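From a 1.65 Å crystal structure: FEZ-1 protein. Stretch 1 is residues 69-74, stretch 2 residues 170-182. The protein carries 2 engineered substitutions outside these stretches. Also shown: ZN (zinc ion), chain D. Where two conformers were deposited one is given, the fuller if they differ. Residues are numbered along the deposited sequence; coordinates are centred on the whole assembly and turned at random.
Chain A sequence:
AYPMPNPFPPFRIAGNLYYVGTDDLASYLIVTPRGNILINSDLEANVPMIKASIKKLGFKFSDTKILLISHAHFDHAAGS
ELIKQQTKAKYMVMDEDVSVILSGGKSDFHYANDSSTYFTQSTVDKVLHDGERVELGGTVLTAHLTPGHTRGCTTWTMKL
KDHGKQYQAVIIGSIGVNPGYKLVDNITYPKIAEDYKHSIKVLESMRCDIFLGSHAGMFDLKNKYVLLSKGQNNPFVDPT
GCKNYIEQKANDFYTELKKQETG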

ATOM      1  N   ILE A  69      -5.401   2.852   2.292  1.00  4.95           N
ATOM      2  CA  ILE A  69      -4.911   2.237   1.087  1.00  6.09           C
ATOM      3  C   ILE A  69      -3.500   2.736   0.775  1.00  4.91           C
ATOM      4  O   ILE A  69      -3.090   3.850   1.154  1.00  6.53           O
ATOM      5  CB  ILE A  69      -5.854   2.474  -0.101  1.00  5.28           C
ATOM      6  CG1 ILE A  69      -6.079   3.961  -0.380  1.00  7.14           C
ATOM      7  CG2 ILE A  69      -7.151   1.706   0.101  1.00  5.89           C
ATOM      8  CD1 ILE A  69      -6.869   4.265  -1.644  1.00  8.37           C
ATOM      9  N   SER A  70      -2.779   1.926  -0.013  1.00  4.54           N
ATOM     10  CA  SER A  70      -1.486   2.337  -0.568  1.00  5.31           C
ATOM     11  C   SER A  70      -1.677   3.383  -1.677  1.00  5.76           C
ATOM     12  O   SER A  70      -0.959   4.360  -1.745  1.00  7.43           O
ATOM     13  CB  SER A  70      -0.729   1.158  -1.120  1.00  5.16           C
ATOM     14  OG  SER A  70      -0.296   0.305  -0.065  1.00  6.20           O
ATOM     15  N   HIS A  71      -2.593   3.101  -2.599  1.00  4.90           N
ATOM     16  CA  HIS A  71      -2.870   4.037  -3.679  1.00  4.99           C
ATOM     17  C   HIS A  71      -4.191   3.660  -4.360  1.00  6.18           C
ATOM     18  O   HIS A  71      -4.681   2.557  -4.201  1.00  6.40           O
ATOM     19  CB  HIS A  71      -1.696   4.119  -4.671  1.00  5.03           C
ATOM     20  CG  HIS A  71      -1.419   2.904  -5.487  1.00  6.12           C
ATOM     21  ND1 HIS A  71      -0.401   1.998  -5.177  1.00  5.29           N
ATOM     22  CD2 HIS A  71      -1.976   2.461  -6.631  1.00  6.54           C
ATOM     23  CE1 HIS A  71      -0.351   1.070  -6.115  1.00  7.94           C
ATOM     24  NE2 HIS A  71      -1.297   1.331  -7.026  1.00  6.90           N
ATOM     25  N   ALA A  72      -4.726   4.616  -5.129  1.00  6.12           N
ATOM     26  CA  ALA A  72      -6.068   4.506  -5.724  1.00  5.60           C
ATOM     27  C   ALA A  72      -6.015   3.799  -7.083  1.00  8.07           C
ATOM     28  O   ALA A  72      -6.198   4.420  -8.118  1.00  8.96           O
ATOM     29  CB  ALA A  72      -6.699   5.880  -5.836  1.00  6.91           C
ATOM     30  N   HIS A  73      -5.767   2.489  -7.057  1.00  7.04           N
ATOM     31  CA  HIS A  73      -5.994   1.584  -8.167  1.00  7.10           C
ATOM     32  C   HIS A  73      -6.878   0.429  -7.681  1.00  6.43           C
ATOM     33  O   HIS A  73      -6.872   0.070  -6.500  1.00  6.79           O
ATOM     34  CB  HIS A  73      -4.685   1.056  -8.754  1.00  6.31           C
ATOM     35  CG  HIS A  73      -3.981   2.004  -9.659  1.00  7.20           C
ATOM     36  ND1 HIS A  73      -2.600   1.921  -9.911  1.00  8.06           N
ATOM     37  CD2 HIS A  73      -4.443   3.038 -10.401  1.00  8.85           C
ATOM     38  CE1 HIS A  73      -2.279   2.869 -10.778  1.00  6.46           C
ATOM     39  NE2 HIS A  73      -3.368   3.585 -11.065  1.00  8.42           N
ATOM     40  N   PHE A  74      -7.627  -0.157  -8.615  1.00  6.21           N
ATOM     41  CA  PHE A  74      -8.599  -1.201  -8.268  1.00  7.89           C
ATOM     42  C   PHE A  74      -7.977  -2.356  -7.473  1.00  7.65           C
ATOM     43  O   PHE A  74      -8.661  -2.944  -6.618  1.00  8.23           O
ATOM     44  CB  PHE A  74      -9.301  -1.746  -9.523  1.00  6.99           C
ATOM     45  CG  PHE A  74      -8.432  -2.633 -10.371  1.00  7.74           C
ATOM     46  CD1 PHE A  74      -7.572  -2.098 -11.315  1.00  9.46           C
ATOM     47  CD2 PHE A  74      -8.426  -4.005 -10.186  1.00 11.44           C
ATOM     48  CE1 PHE A  74      -6.732  -2.909 -12.062  1.00 13.03           C
ATOM     49  CE2 PHE A  74      -7.589  -4.817 -10.934  1.00 12.53           C
ATOM     50  CZ  PHE A  74      -6.737  -4.270 -11.868  1.00 16.56           C
ATOM     51  N   VAL A 170       8.086   0.322   6.714  1.00  5.05           N
ATOM     52  CA  VAL A 170       7.778   1.122   5.562  1.00  4.81           C
ATOM     53  C   VAL A 170       6.972   0.245   4.593  1.00  5.36           C
ATOM     54  O   VAL A 170       7.484  -0.731   4.082  1.00  6.36           O
ATOM     55  CB  VAL A 170       9.047   1.649   4.869  1.00  5.90           C
ATOM     56  CG1 VAL A 170       8.678   2.449   3.632  1.00  7.64           C
ATOM     57  CG2 VAL A 170       9.936   2.464   5.791  1.00  7.52           C
ATOM     58  N   ILE A 171       5.714   0.626   4.352  1.00  3.78           N
ATOM     59  CA  ILE A 171       4.901  -0.022   3.309  1.00  4.74           C
ATOM     60  C   ILE A 171       4.967   0.856   2.049  1.00  5.45           C
ATOM     61  O   ILE A 171       4.239   1.862   1.933  1.00  5.34           O
ATOM     62  CB  ILE A 171       3.454  -0.263   3.788  1.00  4.83           C
ATOM     63  CG1 ILE A 171       3.374  -1.006   5.124  1.00  5.57           C
ATOM     64  CG2 ILE A 171       2.643  -0.995   2.721  1.00  6.00           C
ATOM     65  CD1 ILE A 171       2.002  -0.963   5.808  1.00  6.14           C
ATOM     66  N   ILE A 172       5.872   0.509   1.137  1.00  5.68           N
ATOM     67  CA  ILE A 172       6.084   1.279  -0.091  1.00  6.25           C
ATOM     68  C   ILE A 172       4.796   1.225  -0.916  1.00  6.17           C
ATOM     69  O   ILE A 172       4.272   0.144  -1.218  1.00  7.21           O
ATOM     70  CB  ILE A 172       7.315   0.767  -0.863  1.00  8.24           C
ATOM     71  CG1 ILE A 172       8.590   0.967  -0.038  1.00 10.49           C
ATOM     72  CG2 ILE A 172       7.416   1.455  -2.212  1.00 11.92           C
ATOM     73  CD1 ILE A 172       9.865   0.433  -0.647  1.00 16.41           C
ATOM     74  N   GLY A 173       4.242   2.386  -1.237  1.00  6.44           N
ATOM     75  CA  GLY A 173       2.943   2.431  -1.943  1.00  6.24           C
ATOM     76  C   GLY A 173       2.964   1.862  -3.349  1.00  7.79           C
ATOM     77  O   GLY A 173       1.980   1.232  -3.732  1.00  7.52           O
ATOM     78  N   SER A 174       4.035   2.224  -4.055  1.00  5.98           N
ATOM     79  CA  SER A 174       4.525   1.883  -5.424  1.00  6.60           C
ATOM     80  C   SER A 174       5.212   3.091  -6.050  1.00  9.49           C
ATOM     81  O   SER A 174       4.633   4.139  -6.020  1.00  9.15           O
ATOM     82  CB  SER A 174       3.502   1.429  -6.448  1.00  8.12           C
ATOM     83  OG  SER A 174       4.095   1.254  -7.709  1.00  8.28           O
ATOM     84  N   ILE A 175       6.365   2.862  -6.679  1.00  6.58           N
ATOM     85  CA  ILE A 175       7.020   3.886  -7.552  1.00  8.61           C
ATOM     86  C   ILE A 175       7.257   3.229  -8.930  1.00  7.32           C
ATOM     87  O   ILE A 175       8.167   3.607  -9.622  1.00  8.53           O
ATOM     88  CB  ILE A 175       8.263   4.574  -6.969  1.00 10.65           C
ATOM     89  CG1 ILE A 175       9.293   3.564  -6.486  1.00 11.34           C
ATOM     90  CG2 ILE A 175       7.860   5.533  -5.872  1.00 10.13           C
ATOM     91  CD1 ILE A 175      10.649   4.184  -6.401  1.00 17.55           C
ATOM     92  N   GLY A 176       6.423   2.251  -9.277  1.00  6.11           N
ATOM     93  CA  GLY A 176       6.495   1.624 -10.572  1.00  6.58           C
ATOM     94  C   GLY A 176       5.906   2.497 -11.663  1.00  5.80           C
ATOM     95  O   GLY A 176       4.921   3.204 -11.423  1.00  6.91           O
ATOM     96  N   VAL A 177       6.504   2.435 -12.850  1.00  5.59           N
ATOM     97  CA  VAL A 177       5.955   3.080 -14.032  1.00  5.73           C
ATOM     98  C   VAL A 177       5.164   2.018 -14.783  1.00  6.99           C
ATOM     99  O   VAL A 177       5.771   1.070 -15.291  1.00  8.56           O
ATOM    100  CB  VAL A 177       7.041   3.684 -14.934  1.00  8.36           C
ATOM    101  CG1 VAL A 177       6.447   4.362 -16.163  1.00  9.10           C
ATOM    102  CG2 VAL A 177       7.938   4.630 -14.169  1.00  6.74           C
ATOM    103  N   ASN A 178       3.839   2.146 -14.844  1.00  6.59           N
ATOM    104  CA  ASN A 178       3.031   1.135 -15.521  1.00  7.59           C
ATOM    105  C   ASN A 178       3.240   1.210 -17.024  1.00  6.74           C
ATOM    106  O   ASN A 178       3.499   2.264 -17.583  1.00  8.17           O
ATOM    107  CB  ASN A 178       1.549   1.271 -15.208  1.00  6.40           C
ATOM    108  CG  ASN A 178       1.199   0.737 -13.832  1.00  8.09           C
ATOM    109  OD1 ASN A 178       2.054   0.185 -13.126  1.00 10.26           O
ATOM    110  ND2 ASN A 178      -0.066   0.855 -13.449  1.00 11.21           N
ATOM    111  N   PRO A 179       3.127   0.064 -17.716  1.00  7.36           N
ATOM    112  CA  PRO A 179       3.244   0.019 -19.172  1.00  8.37           C
ATOM    113  C   PRO A 179       2.289   1.006 -19.839  1.00  8.21           C
ATOM    114  O   PRO A 179       1.087   0.960 -19.602  1.00 10.99           O
ATOM    115  CB  PRO A 179       2.838  -1.413 -19.527  1.00  9.87           C
ATOM    116  CG  PRO A 179       3.085  -2.201 -18.280  1.00 10.80           C
ATOM    117  CD  PRO A 179       2.880  -1.249 -17.132  1.00  9.87           C
ATOM    118  N   GLY A 180       2.849   1.909 -20.643  1.00  7.29           N
ATOM    119  CA  GLY A 180       2.038   2.878 -21.351  1.00  9.66           C
ATOM    120  C   GLY A 180       1.965   4.243 -20.692  1.00  7.25           C
ATOM    121  O   GLY A 180       1.528   5.199 -21.339  1.00  7.22           O
ATOM    122  N   TYR A 181       2.436   4.351 -19.456  1.00  7.02           N
ATOM    123  CA  TYR A 181       2.423   5.674 -18.794  1.00  6.69           C
ATOM    124  C   TYR A 181       3.289   6.628 -19.628  1.00  8.21           C
ATOM    125  O   TYR A 181       4.306   6.195 -20.051  1.00  9.87           O
ATOM    126  CB  TYR A 181       3.074   5.555 -17.414  1.00  7.17           C
ATOM    127  CG  TYR A 181       2.142   5.322 -16.253  1.00  6.93           C
ATOM    128  CD1 TYR A 181       0.859   4.847 -16.442  1.00  6.27           C
ATOM    129  CD2 TYR A 181       2.552   5.590 -14.962  1.00  8.41           C
ATOM    130  CE1 TYR A 181       0.016   4.633 -15.370  1.00  5.51           C
ATOM    131  CE2 TYR A 181       1.719   5.386 -13.880  1.00  6.85           C
ATOM    132  CZ  TYR A 181       0.439   4.913 -14.086  1.00  6.68           C
ATOM    133  OH  TYR A 181      -0.404   4.720 -13.033  1.00  7.74           O
ATOM    134  N   LYS A 182       2.888   7.892 -19.785  1.00  7.10           N
ATOM    135  CA  LYS A 182       3.675   8.897 -20.546  1.00  7.30           C
ATOM    136  C   LYS A 182       4.385   9.812 -19.541  1.00  6.92           C
ATOM    137  O   LYS A 182       3.730  10.431 -18.749  1.00  7.53           O
ATOM    138  CB  LYS A 182       2.724   9.667 -21.458  1.00  9.57           C
ATOM    139  CG  LYS A 182       3.327  10.770 -22.347  1.00 11.59           C
ATOM    140  CD  LYS A 182       2.811  11.670 -23.432  0.50 20.08           C
ATOM    141  CE  LYS A 182       2.289  10.819 -24.564  0.50 37.14           C
ATOM    142  NZ  LYS A 182       3.400  10.229 -25.344  0.50 66.71           N
TER
HETATM  143 ZN    ZN D 302      -1.170   0.734  -9.022  1.00  8.50          ZN
HETATM  144  O   HOH W   1       1.552   1.967   1.183  1.00  6.28           O
HETATM  145  O   HOH W   2      -3.159   5.780 -12.701  1.00  9.13           O
HETATM  146  O   HOH W   3      -1.479  -1.210  -8.951  1.00 18.67           O

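The most unusual feature of this contact is that its one direct hydrogen bond belongs to a metal ligand. H71 binds the zinc ion through NE2, at 2.1 Å, and its other ring nitrogen, ND1, donates to the backbone carbonyl G173 O at 2.9 Å. Imidazole suits this place because its two nitrogens lie on one rigid ring: once NE2 gives its lone pair to the metal, ND1 carries a proton that needs an acceptor. The carbonyl lies at the edge of the ring, near its plane, where that proton must point, although the N-H...O angle of 138° leaves the bond noticeably bent. A rule follows: fix a metal-binding histidine by its second nitrogen, and let the backbone do the fixing.

H73 repeats the theme with the nitrogens exchanged. Here H73 ND1 binds the zinc ion at 2.1 Å and H73 NE2 donates to water 2 at 2.7 Å. That water donates in turn to Y181 OH at 3.0 Å, so the second ligand is tied to stretch 2 through a water rather than directly. The tyrosine hydroxyl also approaches the ring edge, with Y181 OH 3.5 Å from H73 CE1. Tyrosine suits this position because its long side chain carries a polar group to the histidine from a backbone well removed from it; its chi1 of -94° lies between the usual wells. N178 packs more loosely alongside, its ND2 4.0 Å from H73 CE1. N178 and Y181 are the ends of a type II turn, closed by the bond from Y181 N to N178 O at 3.0 Å, and this turn brings both side chains back toward the same histidine. G180 has phi/psi of 98/-11, where a CB would be jammed against the preceding carbonyl oxygen, so the turn itself calls for glycine.

At the other end the backbones come closest, with S70 CA and G173 CA 4.6 Å apart. S70 CB lies 3.8 Å from G173 O, the same carbonyl that receives the histidine proton; offering that oxygen is the role G173 plays here. A CB on G173 would point sideways and come to 3.5 Å from S70 O, close but not a clash. The serine hydroxyl donates to water 1, S70 OG to water O being 2.8 Å, and the water passes a hydrogen bond to I171 O, also 2.8 Å away. A small polar side chain thus reaches the strand backbone at I171 through one solvent molecule, while I171 CG2 gives apolar cover 4.3 Å from S70 OG.

S174 packs against the first histidine, with its CB 3.9 Å from H71 CE1.

The two stretches bury 231 Å² in all, a modest area, and no apolar cluster dominates it. S70, H71, H73 and G173 supply most of it. These four and Y181 are buried in the assembly, so their polar side-chain atoms need partners; N178 stays partly exposed. Precision replaces bulk here: two zinc-bound rings, one carbonyl and two bridging waters.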